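Local coordinates for NIF3-related protein (Bacillus cereus, PDB 2GX8), which is of uncertain function but belongs to the Nif3 family, binds zinc at a two-metal site and carries an inserted domain thought to be regulatory, at residues V168-A173 with E224-E229; D72-V77 with L389-F394; T150-P155 with L269-Y274. One frame throughout, in Å; residues are numbered along the deposited sequence.

Contact 1 of 3, residues V168-A173 with E224-E229; sequences VPVTHA and EEVRIE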
loop_
_atom_site.group_PDB
_atom_site.type_symbol
_atom_site.label_atom_id
_atom_site.label_comp_id
_atom_site.label_asym_id
_atom_site.label_seq_id
_atom_site.Cartn_x
_atom_site.Cartn_y
_atom_site.Cartn_z
ATOM N N VAL C 168 4.970 52.199 -5.293
ATOM C CA VAL C 168 4.233 53.083 -6.196
ATOM C C VAL C 168 4.652 54.537 -6.010
ATOM O O VAL C 168 4.879 54.966 -4.884
ATOM C CB VAL C 168 2.692 53.063 -5.883
ATOM C CG1 VAL C 168 1.882 53.675 -7.025
ATOM C CG2 VAL C 168 2.164 51.669 -5.632
ATOM N N PRO C 169 4.774 55.306 -7.104
ATOM C CA PRO C 169 5.016 56.732 -6.897
ATOM C C PRO C 169 3.829 57.388 -6.149
ATOM O O PRO C 169 2.681 56.962 -6.317
ATOM C CB PRO C 169 5.100 57.267 -8.330
ATOM C CG PRO C 169 4.355 56.272 -9.153
ATOM C CD PRO C 169 4.748 54.976 -8.541
ATOM N N VAL C 170 4.125 58.400 -5.326
ATOM C CA VAL C 170 3.122 59.137 -4.521
ATOM C C VAL C 170 1.984 59.682 -5.376
ATOM O O VAL C 170 0.855 59.848 -4.890
ATOM C CB VAL C 170 3.761 60.297 -3.660
ATOM C CG1 VAL C 170 2.705 61.008 -2.836
ATOM C CG2 VAL C 170 4.880 59.771 -2.706
ATOM N N THR C 171 2.267 59.947 -6.651
ATOM C CA THR C 171 1.231 60.414 -7.572
ATOM C C THR C 171 0.156 59.347 -7.758
ATOM O O THR C 171 -1.018 59.659 -7.893
ATOM C CB THR C 171 1.791 60.799 -8.956
ATOM O OG1 THR C 171 2.520 59.698 -9.512
ATOM C CG2 THR C 171 2.698 62.015 -8.859
ATOM N N HIS C 172 0.543 58.081 -7.725
ATOM C CA HIS C 172 -0.446 57.046 -7.949
ATOM C C HIS C 172 -0.780 56.181 -6.759
ATOM O O HIS C 172 -1.589 55.263 -6.865
ATOM C CB HIS C 172 -0.058 56.220 -9.166
ATOM C CG HIS C 172 -0.208 56.969 -10.457
ATOM N ND1 HIS C 172 -1.332 56.863 -11.252
ATOM C CD2 HIS C 172 0.612 57.850 -11.079
ATOM C CE1 HIS C 172 -1.192 57.636 -12.315
ATOM N NE2 HIS C 172 -0.021 58.244 -12.234
ATOM N N ALA C 173 -0.201 56.521 -5.617
ATOM C CA ALA C 173 -0.378 55.745 -4.400
ATOM C C ALA C 173 -1.833 55.576 -3.944
ATOM O O ALA C 173 -2.269 54.452 -3.687
ATOM C CB ALA C 173 0.472 56.326 -3.286
ATOM N N GLU C 224 12.084 58.624 -4.983
ATOM C CA GLU C 224 11.262 58.582 -3.759
ATOM C C GLU C 224 9.995 57.781 -4.105
ATOM O O GLU C 224 9.426 57.942 -5.169
ATOM C CB GLU C 224 10.915 59.979 -3.248
ATOM C CG GLU C 224 12.119 60.820 -2.803
ATOM C CD GLU C 224 11.790 62.333 -2.686
ATOM O OE1 GLU C 224 10.712 62.771 -3.177
ATOM O OE2 GLU C 224 12.621 63.101 -2.120
ATOM N N GLU C 225 9.578 56.899 -3.213
ATOM C CA GLU C 225 8.470 55.994 -3.473
ATOM C C GLU C 225 7.690 55.650 -2.223
ATOM O O GLU C 225 8.144 55.868 -1.102
ATOM C CB GLU C 225 9.022 54.658 -3.969
ATOM C CG GLU C 225 9.344 54.547 -5.419
ATOM C CD GLU C 225 9.718 53.118 -5.785
ATOM O OE1 GLU C 225 10.604 52.563 -5.126
ATOM O OE2 GLU C 225 9.145 52.562 -6.752
ATOM N N VAL C 226 6.537 55.029 -2.431
ATOM C CA VAL C 226 5.670 54.597 -1.347
ATOM C C VAL C 226 5.610 53.077 -1.353
ATOM O O VAL C 226 5.434 52.450 -2.400
ATOM C CB VAL C 226 4.253 55.239 -1.482
ATOM C CG1 VAL C 226 3.317 54.754 -0.410
ATOM C CG2 VAL C 226 4.370 56.700 -1.377
ATOM N N ARG C 227 5.803 52.503 -0.170
ATOM C CA ARG C 227 5.791 51.073 0.044
ATOM C C ARG C 227 4.445 50.786 0.668
ATOM O O ARG C 227 4.210 51.096 1.845
ATOM C CB ARG C 227 6.903 50.673 1.019
ATOM C CG ARG C 227 7.314 49.237 0.930
ATOM C CD ARG C 227 8.188 48.725 2.108
ATOM N NE ARG C 227 7.402 47.952 3.071
ATOM C CZ ARG C 227 7.508 46.643 3.282
ATOM N NH1 ARG C 227 8.392 45.893 2.645
ATOM N NH2 ARG C 227 6.733 46.078 4.169
ATOM N N ILE C 228 3.552 50.214 -0.130
ATOM C CA ILE C 228 2.211 49.891 0.317
ATOM C C ILE C 228 2.106 48.408 0.595
ATOM O O ILE C 228 2.428 47.587 -0.252
ATOM C CB ILE C 228 1.138 50.249 -0.757
ATOM C CG1 ILE C 228 1.262 51.724 -1.198
ATOM C CG2 ILE C 228 -0.294 49.930 -0.243
ATOM C CD1 ILE C 228 0.377 52.106 -2.390
ATOM N N GLU C 229 1.649 48.065 1.784
ATOM C CA GLU C 229 1.446 46.665 2.105
ATOM C C GLU C 229 0.007 46.418 2.509
ATOM O O GLU C 229 -0.667 47.310 3.055
ATOM C CB GLU C 229 2.416 46.174 3.166
ATOM C CG GLU C 229 2.247 46.774 4.506
ATOM C CD GLU C 229 3.153 46.136 5.525
ATOM O OE1 GLU C 229 4.355 45.983 5.255
ATOM O OE2 GLU C 229 2.667 45.792 6.615
#
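Val-168 and Val-226 face each other as an antiparallel hydrogen-bonded pair in the inserted domain, whose strand-helix-strand-strand-helix-strand order is that of a ferredoxin-like fold, as in PII-like proteins. Two backbone bonds define the register. Val-168 N donates to Val-226 O at 2.9 Å, and Val-226 N returns a bond to Val-168 O at 3.0 Å. After this pair strand 150-168 ends, and Pro-169 leads into helix 170-182.

Apolar contacts lie on the face of the sheet that carries Val-168, Val-226 and Ile-228. Val-168 CG2 reaches Ile-228 CD1 at 3.7 Å, the two side chains meeting at a slant. The first turn of the helix adds Ala-173, whose CB stands 4.3 Å from Val-226 CB and whose carbonyl O is 3.8 Å from Ile-228 CD1. Val-176 and Arg-177, farther along the helix, touch Val-168 and Ile-228 respectively, so the helix covers this face.

Arg-227 and Glu-229 lie on the other side of the strand. Arg-227 NH2 forms a salt bridge with Glu-229 OE1 at 2.6 Å, though as a hydrogen bond it is weak, and the same two residues form salt bridges with Glu-229 and Arg-227 of neighbouring subunits, which ties this strand into the oligomer.

The tightest packing is at the helix start. Val-170 and Val-226 cross at about a right angle, each using the methyl beside its own backbone N, and CG2 of Val-170 presses to 3.4 Å from CG2 of Val-226.

Contact 2 of 3, residues D72-V77 with L389-F394; sequences DVTEEV and LHTDPF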
loop_
_atom_site.group_PDB
_atom_site.type_symbol
_atom_site.label_atom_id
_atom_site.label_comp_id
_atom_site.label_asym_id
_atom_site.label_seq_id
_atom_site.Cartn_x
_atom_site.Cartn_y
_atom_site.Cartn_z
ATOM N N ASP C 72 -30.733 14.930 -3.243
ATOM C CA ASP C 72 -30.471 13.658 -3.900
ATOM C C ASP C 72 -31.034 13.712 -5.308
ATOM O O ASP C 72 -32.163 14.198 -5.486
ATOM C CB ASP C 72 -31.206 12.568 -3.132
ATOM C CG ASP C 72 -30.772 12.507 -1.694
ATOM O OD1 ASP C 72 -29.544 12.399 -1.511
ATOM O OD2 ASP C 72 -31.625 12.556 -0.753
ATOM N N VAL C 73 -30.264 13.252 -6.303
ATOM C CA VAL C 73 -30.804 13.202 -7.646
ATOM C C VAL C 73 -31.416 11.841 -7.881
ATOM O O VAL C 73 -30.757 10.932 -8.352
ATOM C CB VAL C 73 -29.766 13.486 -8.744
ATOM C CG1 VAL C 73 -30.436 13.466 -10.105
ATOM C CG2 VAL C 73 -29.071 14.816 -8.505
ATOM N N THR C 74 -32.677 11.687 -7.512
ATOM C CA THR C 74 -33.403 10.428 -7.722
ATOM C C THR C 74 -34.110 10.596 -9.054
ATOM O O THR C 74 -34.074 11.683 -9.629
ATOM C CB THR C 74 -34.469 10.248 -6.652
ATOM O OG1 THR C 74 -35.397 11.336 -6.744
ATOM C CG2 THR C 74 -33.835 10.288 -5.277
ATOM N N GLU C 75 -34.759 9.552 -9.560
ATOM C CA GLU C 75 -35.441 9.687 -10.839
ATOM C C GLU C 75 -36.626 10.678 -10.777
ATOM O O GLU C 75 -36.830 11.449 -11.721
ATOM C CB GLU C 75 -35.858 8.340 -11.424
ATOM C CG GLU C 75 -36.091 8.448 -12.925
ATOM C CD GLU C 75 -36.282 7.123 -13.600
ATOM O OE1 GLU C 75 -36.245 6.094 -12.896
ATOM O OE2 GLU C 75 -36.462 7.106 -14.840
ATOM N N GLU C 76 -37.349 10.686 -9.648
ATOM C CA GLU C 76 -38.498 11.571 -9.461
ATOM C C GLU C 76 -38.050 13.019 -9.473
ATOM O O GLU C 76 -38.812 13.892 -9.885
ATOM C CB GLU C 76 -39.284 11.260 -8.180
ATOM C CG GLU C 76 -40.089 9.953 -8.161
ATOM C CD GLU C 76 -39.238 8.678 -7.998
ATOM O OE1 GLU C 76 -38.065 8.763 -7.562
ATOM O OE2 GLU C 76 -39.758 7.571 -8.297
ATOM N N VAL C 77 -36.828 13.277 -9.007
ATOM C CA VAL C 77 -36.252 14.639 -9.026
ATOM C C VAL C 77 -35.960 15.068 -10.481
ATOM O O VAL C 77 -36.181 16.232 -10.852
ATOM C CB VAL C 77 -34.976 14.771 -8.134
ATOM C CG1 VAL C 77 -34.219 16.068 -8.434
ATOM C CG2 VAL C 77 -35.324 14.685 -6.666
ATOM N N LEU C 389 -39.695 17.438 -3.773
ATOM C CA LEU C 389 -39.727 16.029 -3.449
ATOM C C LEU C 389 -39.017 15.665 -2.154
ATOM O O LEU C 389 -37.946 16.168 -1.841
ATOM C CB LEU C 389 -39.204 15.213 -4.623
ATOM C CG LEU C 389 -39.990 15.623 -5.867
ATOM C CD1 LEU C 389 -39.586 14.780 -7.036
ATOM C CD2 LEU C 389 -41.510 15.541 -5.641
ATOM N N HIS C 390 -39.660 14.791 -1.404
ATOM C CA HIS C 390 -39.149 14.309 -0.152
ATOM C C HIS C 390 -38.269 13.075 -0.443
ATOM O O HIS C 390 -38.760 12.094 -1.004
ATOM C CB HIS C 390 -40.343 13.939 0.725
ATOM C CG HIS C 390 -39.964 13.466 2.088
ATOM N ND1 HIS C 390 -39.573 14.328 3.093
ATOM C CD2 HIS C 390 -39.913 12.222 2.617
ATOM C CE1 HIS C 390 -39.294 13.634 4.182
ATOM N NE2 HIS C 390 -39.495 12.354 3.922
ATOM N N THR C 391 -36.993 13.104 -0.067
ATOM C CA THR C 391 -36.116 11.973 -0.388
ATOM C C THR C 391 -35.520 11.195 0.784
ATOM O O THR C 391 -34.494 10.548 0.618
ATOM C CB THR C 391 -34.959 12.392 -1.321
ATOM O OG1 THR C 391 -34.227 13.458 -0.704
ATOM C CG2 THR C 391 -35.481 12.868 -2.676
ATOM N N ASP C 392 -36.165 11.248 1.945
ATOM C CA ASP C 392 -35.731 10.495 3.095
ATOM C C ASP C 392 -36.134 9.048 2.846
ATOM O O ASP C 392 -37.316 8.750 2.646
ATOM C CB ASP C 392 -36.458 11.010 4.332
ATOM C CG ASP C 392 -35.787 10.603 5.658
ATOM O OD1 ASP C 392 -36.249 11.115 6.693
ATOM O OD2 ASP C 392 -34.800 9.824 5.685
ATOM N N PRO C 393 -35.156 8.134 2.801
ATOM C CA PRO C 393 -35.512 6.710 2.585
ATOM C C PRO C 393 -36.201 6.038 3.754
ATOM O O PRO C 393 -36.779 4.976 3.570
ATOM C CB PRO C 393 -34.172 6.031 2.336
ATOM C CG PRO C 393 -33.114 6.958 2.800
ATOM C CD PRO C 393 -33.703 8.360 2.864
ATOM N N PHE C 394 -36.186 6.671 4.926
ATOM C CA PHE C 394 -36.737 6.119 6.175
ATOM C C PHE C 394 -38.073 6.670 6.682
ATOM O O PHE C 394 -38.322 7.869 6.617
ATOM C CB PHE C 394 -35.757 6.369 7.331
ATOM C CG PHE C 394 -34.407 5.796 7.117
ATOM C CD1 PHE C 394 -33.330 6.624 6.810
ATOM C CD2 PHE C 394 -34.196 4.416 7.213
ATOM C CE1 PHE C 394 -32.059 6.099 6.567
ATOM C CE2 PHE C 394 -32.925 3.881 6.987
ATOM C CZ PHE C 394 -31.853 4.724 6.664
#
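Thr-391 reaches across to Asp-72 with its hydroxyl and to Thr-74 with its methyl. Its OG1 sits between backbone N and carbonyl carbon (chi1 57°) and donates to Asp-72 OD2 over 2.8 Å, meeting the anti lone pair of that oxygen, the one turned away from OD1. The same rotamer places CG2 beside the backbone N, 4.0 Å from Thr-74 CG2.

Leu-389 makes the other half of the contact by laying one methyl against the start of helix 75-84. CD1 lies against the first turn, 3.7 Å from Glu-76 CB and 4.3 Å from Val-77 CG2, and comes within a short 3.1 Å of Glu-76 O. Thr-74, the N-cap, accepts a weak bond at OG1 from Val-77 N.

Asp-72 is buried, and both its oxygens have partners: OD1 bonds to ND1 of His-93, and OD2 takes a second bond from Tyr-339 OH of a neighbouring subunit. Since His-93 is a zinc ligand, Asp-72 is a second-shell residue that should fix the rotation of the imidazole. Thr-391, by gripping OD2, helps hold the carboxylate in place, so the C-terminal loop and a neighbouring subunit both probably bear on the geometry of the metal site.

Contact 3 of 3, residues T150-P155 with L269-Y274; sequences TEVLAP and LGKIGY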
loop_
_atom_site.group_PDB
_atom_site.type_symbol
_atom_site.label_atom_id
_atom_site.label_comp_id
_atom_site.label_asym_id
_atom_site.label_seq_id
_atom_site.Cartn_x
_atom_site.Cartn_y
_atom_site.Cartn_z
ATOM N N THR C 150 -22.506 30.846 17.291
ATOM C CA THR C 150 -21.956 29.624 16.706
ATOM C C THR C 150 -20.497 29.744 16.274
ATOM O O THR C 150 -20.015 30.838 15.962
ATOM C CB THR C 150 -22.808 29.060 15.538
ATOM O OG1 THR C 150 -22.879 30.014 14.475
ATOM C CG2 THR C 150 -24.199 28.704 16.006
ATOM N N GLU C 151 -19.815 28.601 16.309
ATOM C CA GLU C 151 -18.428 28.441 15.889
ATOM C C GLU C 151 -18.332 27.202 15.013
ATOM O O GLU C 151 -19.175 26.342 15.093
ATOM C CB GLU C 151 -17.556 28.123 17.081
ATOM C CG GLU C 151 -17.339 29.176 18.083
ATOM C CD GLU C 151 -16.327 28.697 19.117
ATOM O OE1 GLU C 151 -15.895 27.517 19.002
ATOM O OE2 GLU C 151 -15.965 29.480 20.029
ATOM N N VAL C 152 -17.300 27.086 14.195
ATOM C CA VAL C 152 -17.112 25.885 13.397
ATOM C C VAL C 152 -16.913 24.715 14.375
ATOM O O VAL C 152 -16.262 24.866 15.428
ATOM C CB VAL C 152 -15.892 26.008 12.412
ATOM C CG1 VAL C 152 -15.532 24.670 11.820
ATOM C CG2 VAL C 152 -16.184 27.006 11.281
ATOM N N LEU C 153 -17.498 23.562 14.067
ATOM C CA LEU C 153 -17.364 22.434 14.976
ATOM C C LEU C 153 -16.024 21.719 14.754
ATOM O O LEU C 153 -15.257 21.526 15.704
ATOM C CB LEU C 153 -18.537 21.451 14.816
ATOM C CG LEU C 153 -18.415 20.116 15.557
ATOM C CD1 LEU C 153 -18.546 20.358 17.066
ATOM C CD2 LEU C 153 -19.473 19.173 15.064
ATOM N N ALA C 154 -15.770 21.303 13.510
ATOM C CA ALA C 154 -14.548 20.592 13.167
ATOM C C ALA C 154 -13.895 21.336 12.018
ATOM O O ALA C 154 -14.423 21.271 10.877
ATOM C CB ALA C 154 -14.852 19.151 12.736
ATOM N N PRO C 155 -12.793 22.047 12.305
ATOM C CA PRO C 155 -12.029 22.821 11.345
ATOM C C PRO C 155 -11.445 21.898 10.269
ATOM O O PRO C 155 -10.769 20.875 10.624
ATOM C CB PRO C 155 -10.900 23.402 12.208
ATOM C CG PRO C 155 -11.457 23.394 13.601
ATOM C CD PRO C 155 -12.213 22.131 13.658
ATOM N N LEU C 269 -16.554 21.556 9.220
ATOM C CA LEU C 269 -17.808 20.846 9.263
ATOM C C LEU C 269 -18.575 21.109 10.538
ATOM O O LEU C 269 -17.988 21.114 11.600
ATOM C CB LEU C 269 -17.544 19.349 9.151
ATOM C CG LEU C 269 -17.001 18.877 7.811
ATOM C CD1 LEU C 269 -16.597 17.433 7.962
ATOM C CD2 LEU C 269 -18.052 19.080 6.707
ATOM N N GLY C 270 -19.883 21.308 10.419
ATOM C CA GLY C 270 -20.767 21.528 11.569
ATOM C C GLY C 270 -20.575 22.802 12.350
ATOM O O GLY C 270 -19.525 23.448 12.243
ATOM N N LYS C 271 -21.594 23.148 13.152
ATOM C CA LYS C 271 -21.598 24.342 14.031
ATOM C C LYS C 271 -21.826 23.968 15.498
ATOM O O LYS C 271 -22.458 22.971 15.805
ATOM C CB LYS C 271 -22.691 25.348 13.611
ATOM C CG LYS C 271 -22.462 25.983 12.232
ATOM C CD LYS C 271 -21.275 26.915 12.271
ATOM C CE LYS C 271 -20.888 27.394 10.878
ATOM N NZ LYS C 271 -19.854 28.481 10.904
ATOM N N ILE C 272 -21.273 24.745 16.417
ATOM C CA ILE C 272 -21.539 24.511 17.816
ATOM C C ILE C 272 -21.924 25.858 18.380
ATOM O O ILE C 272 -21.236 26.837 18.123
ATOM C CB ILE C 272 -20.384 23.775 18.580
ATOM C CG1 ILE C 272 -20.859 23.366 19.995
ATOM C CG2 ILE C 272 -19.073 24.570 18.587
ATOM C CD1 ILE C 272 -19.880 22.500 20.763
ATOM N N GLY C 273 -23.055 25.905 19.090
ATOM C CA GLY C 273 -23.605 27.124 19.636
ATOM C C GLY C 273 -24.460 26.847 20.864
ATOM O O GLY C 273 -24.422 25.742 21.417
ATOM N N TYR C 274 -25.266 27.833 21.253
ATOM C CA TYR C 274 -26.088 27.755 22.471
ATOM C C TYR C 274 -27.575 27.977 22.267
ATOM O O TYR C 274 -27.980 28.911 21.577
ATOM C CB TYR C 274 -25.593 28.802 23.480
ATOM C CG TYR C 274 -24.179 28.565 23.953
ATOM C CD1 TYR C 274 -23.089 29.176 23.317
ATOM C CD2 TYR C 274 -23.929 27.707 25.030
ATOM C CE1 TYR C 274 -21.781 28.937 23.756
ATOM C CE2 TYR C 274 -22.634 27.465 25.482
ATOM C CZ TYR C 274 -21.566 28.070 24.845
ATOM O OH TYR C 274 -20.288 27.809 25.326
#
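Glu-151 and Ile-272 form an antiparallel hydrogen-bonded pair between two strand segments whose axes approach to 4.4 Å and run at 151° to one another. Glu-151 N donates to Ile-272 O at 2.9 Å, and Ile-272 N answers to Glu-151 O at 3.0 Å. Val-152 with Lys-271 is the next, non-hydrogen-bonded pair. Both chains then turn a corner: Leu-153 N bonds to Gly-270 O at 2.7 Å but from 51° above the carbonyl plane, and Ala-154 with Leu-269 pair through two bonds. Gly-270, next to the corner, has a positive phi.

The corner lies where the chain leaves for the inserted domain along strand 150-168 and comes back along strand 262-268, turning at Leu-269 into strand 270-280, which on its other side pairs with strand 306-313 of the Nif3 core.

Leu-153 is folded inward, with CG anti to the backbone N (chi1 171°). Its CB lies 3.3 Å from Leu-269 O, and the Leu-153 and Ile-272 side chains cross at about a right angle, with Leu-153 CD1 4.2 Å from Ile-272 CB; Ala-311 and Leu-313 also touch Leu-153. Lys-271, bent at chi2, folds back over the opposite strand: its CD comes to 3.6 Å from Glu-151 O, and NZ ends 4.0 Å from Val-152 CG2 and makes a long, weak ion pair with Asp-139.

How the contacts relate
Contacts 1 and 3 both involve strand 150-168, contact 3 near its start, where the chain turns a corner, and contact 1 at its end, with centres 43 Å apart. Both are largely buried and rest on antiparallel backbone bonds, yet contact 1 adds a helix packed on apolar residues in the distal inserted domain, whereas contact 3 rests mainly on strand pairing, with side-chain packing beside it, next to the core and untouched by other chains. Contact 2 differs in kind: partly buried, without strand pairing, and joined across by one side-chain bond. It lies on the opposite side of the chain's centre from contact 1. Neighbouring subunits reach contacts 1 and 2, but different ones in each.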